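Local coordinates for protein putative non-ribosomal peptide synthetase (Actinomadura parvosata subsp. kistnae, PDB 6M7L) that is a putative non-ribosomal peptide synthetase part with a condensation-type domain, which probably recruits tailoring P450 enzymes rather than forming peptide bonds, at residues R131-P136 with V143-A148. Residues are numbered along the deposited sequence; the frame is centred on the assembly and turned at random.
Sequences RAHLFP and VLLVVA
Val-143 and Phe-135 pair through two backbone hydrogen bonds, Phe-135 N to Val-143 O (2.8 Å) and Val-143 N to Phe-135 O (3.1 Å). Chi1 of -60° puts Phe-135 CG beside its backbone N, and the ring edge runs past Val-143 O, 3.3 Å from CD2. Leu-144 turns to the other face of the sheet, where its CD1 meets Ala-132 CB at 4.2 Å and Leu-61 of helix 58-71 touches Leu-134 and Leu-144. Leu-145 bonds His-133 through both backbone groups; its CB meets the Phe-135 ring edge at CE2 (4.0 Å), and its CD2 lies 3.8 Å from His-133 CD2. Val-146 forms a non-hydrogen-bonded pair with Ala-132. Val-147 closes a backbone pair with Arg-131 and sets CG1 over one guanidinium face, offset toward the rim, 4.2 Å from Arg-131 NH2. Arg-131 NE donates in the ring plane to His-133 NE2 (2.8 Å); His-133 ND1 hydrogen-bonds Glu-101 OE2, and Arg-131 NH2 reaches Arg-117 O and Arg-120 O. An alanine at His-133 would probably leave Arg-131 NE without its acceptor and Glu-101 without the ND1 partner, with a gap beside Leu-145 CD2 and Val-147 CG2. The strands form an antiparallel beta hairpin within the mixed sheet of the condensation-type domain's N-terminal lobe, a chloramphenicol acetyltransferase-like fold.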
loop_
_atom_site.group_PDB
_atom_site.type_symbol
_atom_site.label_atom_id
_atom_site.label_comp_id
_atom_site.label_asym_id
_atom_site.label_seq_id
_atom_site.Cartn_x
_atom_site.Cartn_y
_atom_site.Cartn_z
ATOM N N ARG A 131 -10.677 20.926 -5.098
ATOM C CA ARG A 131 -12.127 20.898 -5.215
ATOM C C ARG A 131 -12.554 19.486 -5.591
ATOM O O ARG A 131 -11.741 18.663 -6.018
ATOM C CB ARG A 131 -12.623 21.911 -6.249
ATOM C CG ARG A 131 -11.871 21.846 -7.560
ATOM C CD ARG A 131 -12.550 22.648 -8.653
ATOM N NE ARG A 131 -12.169 22.135 -9.963
ATOM C CZ ARG A 131 -11.248 22.679 -10.751
ATOM N NH1 ARG A 131 -10.612 23.781 -10.378
ATOM N NH2 ARG A 131 -10.971 22.116 -11.918
ATOM N N ALA A 132 -13.847 19.217 -5.425
ATOM C CA ALA A 132 -14.406 17.896 -5.661
ATOM C C ALA A 132 -15.653 18.006 -6.525
ATOM O O ALA A 132 -16.462 18.921 -6.350
ATOM C CB ALA A 132 -14.745 17.191 -4.342
ATOM N N HIS A 133 -15.803 17.062 -7.452
ATOM C CA HIS A 133 -16.942 17.023 -8.364
ATOM C C HIS A 133 -17.588 15.650 -8.257
ATOM O O HIS A 133 -17.006 14.651 -8.694
ATOM C CB HIS A 133 -16.509 17.313 -9.800
ATOM C CG HIS A 133 -15.581 18.481 -9.923
ATOM N ND1 HIS A 133 -16.015 19.745 -10.260
ATOM C CD2 HIS A 133 -14.243 18.577 -9.745
ATOM C CE1 HIS A 133 -14.982 20.569 -10.288
ATOM N NE2 HIS A 133 -13.895 19.885 -9.980
ATOM N N LEU A 134 -18.782 15.600 -7.675
ATOM C CA LEU A 134 -19.523 14.356 -7.540
ATOM C C LEU A 134 -20.465 14.196 -8.726
ATOM O O LEU A 134 -21.153 15.147 -9.113
ATOM C CB LEU A 134 -20.306 14.336 -6.227
ATOM C CG LEU A 134 -21.149 13.090 -5.954
ATOM C CD1 LEU A 134 -20.290 11.838 -6.029
ATOM C CD2 LEU A 134 -21.826 13.203 -4.598
ATOM N N PHE A 135 -20.491 12.994 -9.302
ATOM C CA PHE A 135 -21.291 12.694 -10.489
ATOM C C PHE A 135 -22.234 11.540 -10.177
ATOM O O PHE A 135 -21.869 10.365 -10.337
ATOM C CB PHE A 135 -20.396 12.369 -11.681
ATOM C CG PHE A 135 -19.474 13.490 -12.064
ATOM C CD1 PHE A 135 -19.917 14.521 -12.878
ATOM C CD2 PHE A 135 -18.166 13.518 -11.606
ATOM C CE1 PHE A 135 -19.071 15.559 -13.231
ATOM C CE2 PHE A 135 -17.315 14.554 -11.957
ATOM C CZ PHE A 135 -17.770 15.575 -12.770
ATOM N N PRO A 136 -23.453 11.828 -9.721
ATOM C CA PRO A 136 -24.422 10.755 -9.438
ATOM C C PRO A 136 -24.861 10.065 -10.721
ATOM O O PRO A 136 -25.342 10.708 -11.657
ATOM C CB PRO A 136 -25.587 11.497 -8.769
ATOM C CG PRO A 136 -25.001 12.789 -8.292
ATOM C CD PRO A 136 -23.947 13.145 -9.290
ATOM N N VAL A 143 -19.568 8.639 -9.308
ATOM C CA VAL A 143 -18.147 8.818 -9.584
ATOM C C VAL A 143 -17.710 10.145 -8.984
ATOM O O VAL A 143 -18.300 11.190 -9.280
ATOM C CB VAL A 143 -17.832 8.756 -11.088
ATOM C CG1 VAL A 143 -16.443 9.318 -11.361
ATOM C CG2 VAL A 143 -17.918 7.322 -11.574
ATOM N N LEU A 144 -16.687 10.094 -8.134
ATOM C CA LEU A 144 -16.153 11.263 -7.453
ATOM C C LEU A 144 -14.828 11.653 -8.087
ATOM O O LEU A 144 -13.954 10.802 -8.279
ATOM C CB LEU A 144 -15.956 10.989 -5.962
ATOM C CG LEU A 144 -15.249 12.102 -5.187
ATOM C CD1 LEU A 144 -16.108 13.357 -5.174
ATOM C CD2 LEU A 144 -14.906 11.655 -3.770
ATOM N N LEU A 145 -14.687 12.933 -8.412
ATOM C CA LEU A 145 -13.444 13.482 -8.933
ATOM C C LEU A 145 -12.884 14.465 -7.919
ATOM O O LEU A 145 -13.607 15.339 -7.430
ATOM C CB LEU A 145 -13.660 14.179 -10.278
ATOM C CG LEU A 145 -12.472 14.981 -10.822
ATOM C CD1 LEU A 145 -11.310 14.067 -11.190
ATOM C CD2 LEU A 145 -12.894 15.820 -12.014
ATOM N N VAL A 146 -11.606 14.311 -7.595
ATOM C CA VAL A 146 -10.893 15.232 -6.721
ATOM C C VAL A 146 -9.761 15.838 -7.531
ATOM O O VAL A 146 -8.917 15.111 -8.069
ATOM C CB VAL A 146 -10.358 14.536 -5.459
ATOM C CG1 VAL A 146 -9.574 15.525 -4.601
ATOM C CG2 VAL A 146 -11.503 13.920 -4.665
ATOM N N VAL A 147 -9.756 17.163 -7.638
ATOM C CA VAL A 147 -8.708 17.900 -8.331
ATOM C C VAL A 147 -7.972 18.741 -7.303
ATOM O O VAL A 147 -8.597 19.360 -6.435
ATOM C CB VAL A 147 -9.283 18.782 -9.457
ATOM C CG1 VAL A 147 -8.159 19.401 -10.274
ATOM C CG2 VAL A 147 -10.216 17.973 -10.344
ATOM N N ALA A 148 -6.645 18.751 -7.389
ATOM C CA ALA A 148 -5.816 19.552 -6.502
ATOM C C ALA A 148 -4.714 20.203 -7.319
ATOM O O ALA A 148 -4.046 19.528 -8.108
ATOM C CB ALA A 148 -5.218 18.701 -5.376
#